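Local coordinates for protein hydrolase (Thermus thermophilus, PDB 1UFO) that is of unknown substrate but belongs to the alpha/beta hydrolase fold enzymes and probably hydrolyses its substrate with a serine nucleophile, at residues 106-117 against 127-138. Residues are numbered along the deposited sequence; the frame is centred on the assembly and turned at random.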
loop_
_atom_site.group_PDB
_atom_site.type_symbol
_atom_site.label_atom_id
_atom_site.label_comp_id
_atom_site.label_asym_id
_atom_site.label_seq_id
_atom_site.Cartn_x
_atom_site.Cartn_y
_atom_site.Cartn_z
ATOM N N PRO A 106 11.746 -1.507 19.415
ATOM C CA PRO A 106 11.141 -2.494 18.494
ATOM C C PRO A 106 11.973 -2.485 17.213
ATOM O O PRO A 106 12.323 -1.401 16.721
ATOM C CB PRO A 106 9.793 -1.902 18.218
ATOM C CG PRO A 106 9.437 -1.167 19.469
ATOM C CD PRO A 106 10.747 -0.521 19.885
ATOM N N LEU A 107 12.206 -3.691 16.656
ATOM C CA LEU A 107 13.042 -3.770 15.464
ATOM C C LEU A 107 12.251 -4.266 14.270
ATOM O O LEU A 107 11.482 -5.267 14.370
ATOM C CB LEU A 107 14.264 -4.682 15.688
ATOM C CG LEU A 107 15.266 -4.654 14.471
ATOM C CD1 LEU A 107 16.733 -4.681 14.828
ATOM C CD2 LEU A 107 14.860 -5.904 13.628
ATOM N N PHE A 108 12.451 -3.558 13.163
ATOM C CA PHE A 108 11.828 -3.906 11.880
ATOM C C PHE A 108 12.912 -4.153 10.876
ATOM O O PHE A 108 14.051 -3.693 11.049
ATOM C CB PHE A 108 10.995 -2.738 11.371
ATOM C CG PHE A 108 9.858 -2.407 12.238
ATOM C CD1 PHE A 108 9.977 -1.502 13.289
ATOM C CD2 PHE A 108 8.638 -2.997 11.986
ATOM C CE1 PHE A 108 8.846 -1.188 14.102
ATOM C CE2 PHE A 108 7.486 -2.703 12.767
ATOM C CZ PHE A 108 7.574 -1.803 13.822
ATOM N N LEU A 109 12.590 -4.925 9.840
ATOM C CA LEU A 109 13.578 -5.130 8.752
ATOM C C LEU A 109 13.048 -4.530 7.428
ATOM O O LEU A 109 11.819 -4.551 7.186
ATOM C CB LEU A 109 13.768 -6.605 8.458
ATOM C CG LEU A 109 14.245 -7.516 9.531
ATOM C CD1 LEU A 109 14.337 -8.983 8.863
ATOM C CD2 LEU A 109 15.672 -7.079 9.990
ATOM N N ALA A 110 13.957 -4.044 6.587
ATOM C CA ALA A 110 13.578 -3.624 5.219
ATOM C C ALA A 110 14.636 -4.231 4.339
ATOM O O ALA A 110 15.804 -4.252 4.710
ATOM C CB ALA A 110 13.547 -2.134 5.085
ATOM N N GLY A 111 14.237 -4.828 3.203
ATOM C CA GLY A 111 15.258 -5.335 2.296
ATOM C C GLY A 111 14.877 -4.897 0.884
ATOM O O GLY A 111 13.674 -4.859 0.591
ATOM N N GLY A 112 15.862 -4.596 0.028
ATOM C CA GLY A 112 15.582 -4.254 -1.371
ATOM C C GLY A 112 16.203 -5.278 -2.296
ATOM O O GLY A 112 17.379 -5.573 -2.183
ATOM N N SER A 113 15.375 -5.909 -3.137
ATOM C CA SER A 113 15.843 -6.906 -4.127
ATOM C C SER A 113 16.530 -8.071 -3.371
ATOM O O SER A 113 15.872 -8.805 -2.626
ATOM C CB SER A 113 16.726 -6.157 -5.164
ATOM O OG SER A 113 16.938 -6.956 -6.304
ATOM N N LEU A 114 17.842 -8.334 -3.541
ATOM C CA LEU A 114 18.454 -9.463 -2.858
ATOM C C LEU A 114 18.254 -9.282 -1.360
ATOM O O LEU A 114 18.093 -10.263 -0.645
ATOM C CB LEU A 114 19.937 -9.548 -3.229
ATOM C CG LEU A 114 20.589 -10.817 -2.695
ATOM C CD1 LEU A 114 20.070 -12.078 -3.384
ATOM C CD2 LEU A 114 22.117 -10.667 -2.847
ATOM N N GLY A 115 18.249 -8.057 -0.877
ATOM C CA GLY A 115 18.017 -7.827 0.560
ATOM C C GLY A 115 16.601 -8.263 1.014
ATOM O O GLY A 115 16.439 -8.681 2.153
ATOM N N ALA A 116 15.622 -8.211 0.086
ATOM C CA ALA A 116 14.265 -8.660 0.413
ATOM C C ALA A 116 14.298 -10.187 0.542
ATOM O O ALA A 116 13.625 -10.782 1.424
ATOM C CB ALA A 116 13.303 -8.238 -0.699
ATOM N N PHE A 117 15.099 -10.848 -0.322
ATOM C CA PHE A 117 15.195 -12.302 -0.226
ATOM C C PHE A 117 15.879 -12.683 1.087
ATOM O O PHE A 117 15.497 -13.666 1.714
ATOM C CB PHE A 117 16.021 -12.843 -1.435
ATOM C CG PHE A 117 16.141 -14.335 -1.413
ATOM C CD1 PHE A 117 15.046 -15.134 -1.766
ATOM C CD2 PHE A 117 17.356 -14.947 -1.040
ATOM C CE1 PHE A 117 15.140 -16.519 -1.747
ATOM C CE2 PHE A 117 17.472 -16.335 -1.048
ATOM C CZ PHE A 117 16.351 -17.127 -1.394
ATOM N N PHE A 127 13.679 -15.806 12.697
ATOM C CA PHE A 127 13.988 -14.469 13.260
ATOM C C PHE A 127 12.616 -13.739 13.320
ATOM O O PHE A 127 11.851 -13.793 12.355
ATOM C CB PHE A 127 14.988 -13.727 12.356
ATOM C CG PHE A 127 15.312 -12.379 12.869
ATOM C CD1 PHE A 127 15.928 -12.249 14.126
ATOM C CD2 PHE A 127 14.968 -11.278 12.174
ATOM C CE1 PHE A 127 16.184 -10.993 14.680
ATOM C CE2 PHE A 127 15.239 -9.992 12.739
ATOM C CZ PHE A 127 15.843 -9.892 13.996
ATOM N N ARG A 128 12.312 -13.064 14.450
ATOM C CA ARG A 128 11.002 -12.489 14.654
ATOM C C ARG A 128 10.987 -10.982 14.934
ATOM O O ARG A 128 10.806 -10.554 16.107
ATOM C CB ARG A 128 10.305 -13.241 15.791
ATOM C CG ARG A 128 10.072 -14.724 15.510
ATOM C CD ARG A 128 8.901 -14.972 14.535
ATOM N NE ARG A 128 8.771 -16.365 14.113
ATOM C CZ ARG A 128 8.221 -17.360 14.805
ATOM N NH1 ARG A 128 8.226 -18.591 14.274
ATOM N NH2 ARG A 128 7.625 -17.136 15.996
ATOM N N PRO A 129 11.203 -10.153 13.899
ATOM C CA PRO A 129 11.177 -8.695 14.055
ATOM C C PRO A 129 9.682 -8.305 14.177
ATOM O O PRO A 129 8.777 -9.142 14.026
ATOM C CB PRO A 129 11.796 -8.166 12.780
ATOM C CG PRO A 129 11.336 -9.222 11.716
ATOM C CD PRO A 129 11.349 -10.564 12.478
ATOM N N ARG A 130 9.425 -7.028 14.422
ATOM C CA ARG A 130 8.072 -6.554 14.561
ATOM C C ARG A 130 7.366 -6.427 13.208
ATOM O O ARG A 130 6.145 -6.312 13.183
ATOM C CB ARG A 130 8.070 -5.200 15.291
ATOM C CG ARG A 130 8.335 -5.450 16.783
ATOM C CD ARG A 130 6.983 -5.946 17.479
ATOM N NE ARG A 130 5.992 -4.872 17.407
ATOM C CZ ARG A 130 5.877 -3.892 18.310
ATOM N NH1 ARG A 130 4.938 -2.947 18.134
ATOM N NH2 ARG A 130 6.668 -3.874 19.403
ATOM N N GLY A 131 8.133 -6.351 12.106
ATOM C CA GLY A 131 7.485 -6.229 10.796
ATOM C C GLY A 131 8.594 -6.171 9.778
ATOM O O GLY A 131 9.758 -5.899 10.116
ATOM N N VAL A 132 8.252 -6.473 8.525
ATOM C CA VAL A 132 9.280 -6.504 7.469
ATOM C C VAL A 132 8.750 -5.839 6.215
ATOM O O VAL A 132 7.569 -6.075 5.861
ATOM C CB VAL A 132 9.547 -8.001 7.084
ATOM C CG1 VAL A 132 10.517 -8.074 5.876
ATOM C CG2 VAL A 132 10.226 -8.745 8.291
ATOM N N LEU A 133 9.602 -4.997 5.583
ATOM C CA LEU A 133 9.269 -4.411 4.269
ATOM C C LEU A 133 10.165 -5.124 3.257
ATOM O O LEU A 133 11.380 -5.164 3.382
ATOM C CB LEU A 133 9.603 -2.897 4.206
ATOM C CG LEU A 133 8.929 -2.079 5.320
ATOM C CD1 LEU A 133 9.363 -0.607 5.111
ATOM C CD2 LEU A 133 7.389 -2.117 5.171
ATOM N N ALA A 134 9.548 -5.727 2.226
ATOM C CA ALA A 134 10.293 -6.410 1.180
ATOM C C ALA A 134 10.029 -5.606 -0.096
ATOM O O ALA A 134 8.966 -5.694 -0.728
ATOM C CB ALA A 134 9.748 -7.885 1.040
ATOM N N PHE A 135 11.047 -4.794 -0.460
ATOM C CA PHE A 135 10.921 -3.958 -1.621
ATOM C C PHE A 135 11.512 -4.654 -2.852
ATOM O O PHE A 135 12.552 -5.275 -2.757
ATOM C CB PHE A 135 11.745 -2.695 -1.451
ATOM C CG PHE A 135 11.241 -1.756 -0.417
ATOM C CD1 PHE A 135 11.762 -1.776 0.895
ATOM C CD2 PHE A 135 10.289 -0.753 -0.750
ATOM C CE1 PHE A 135 11.361 -0.834 1.835
ATOM C CE2 PHE A 135 9.888 0.184 0.179
ATOM C CZ PHE A 135 10.421 0.166 1.499
ATOM N N ILE A 136 10.787 -4.552 -3.964
ATOM C CA ILE A 136 11.233 -5.053 -5.282
ATOM C C ILE A 136 11.929 -6.418 -5.257
ATOM O O ILE A 136 12.966 -6.637 -5.868
ATOM C CB ILE A 136 12.116 -3.942 -6.015
ATOM C CG1 ILE A 136 13.486 -3.730 -5.316
ATOM C CG2 ILE A 136 11.262 -2.623 -6.075
ATOM C CD1 ILE A 136 14.297 -2.603 -6.152
ATOM N N GLY A 137 11.276 -7.347 -4.578
ATOM C CA GLY A 137 11.876 -8.648 -4.381
ATOM C C GLY A 137 10.923 -9.807 -4.294
ATOM O O GLY A 137 9.745 -9.695 -4.639
ATOM N N SER A 138 11.454 -10.908 -3.763
ATOM C CA SER A 138 10.724 -12.165 -3.735
ATOM C C SER A 138 11.301 -13.116 -2.702
ATOM O O SER A 138 12.472 -12.945 -2.267
ATOM C CB SER A 138 10.855 -12.769 -5.138
ATOM O OG SER A 138 10.390 -14.123 -5.184
HETATM O O HOH W 1 14.371 -10.721 -4.121
#
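Six backbone hydrogen bonds join strand 107-112 to 132-135 and its flanks, alternating in direction from R130 N to L107 O (2.7 Å) through S113 N to F135 O (2.9 Å); the strand axes run almost exactly parallel, so this is parallel pairing. A water extends the seam, donating to S113 O and accepting from S138 N.

The CH-pi contact sets R130 CB over one face of the F108 ring, 3.9 Å from its centroid and 23° off the normal. With CG anti to the carbonyl carbon (chi1 -64°), the ring reaches G131, its CD2 3.4 Å from G131 N. Replacing F108 by alanine is likely to strip R130 CB of its aromatic cover and open a gap beside G131. At the F135 ring, G111 O lies in plane at the edge.

Among apolar contacts, L109 CD2 lies 4.0 Å from F127 CE2, in the loop before the second strand; A116 CB, on the helix, meets A134 CB on that strand at 4.0 Å.

S113, hydrogen-bonded through OG to H217 NE2, has phi 60°, the strained turn of a probable nucleophile elbow (G111, S113, G115). Helix 114-124 completes the beta-alpha-beta crossover; strands 25-30 and 175-180 flank the pair, and helix 221-236 covers F108 and L133.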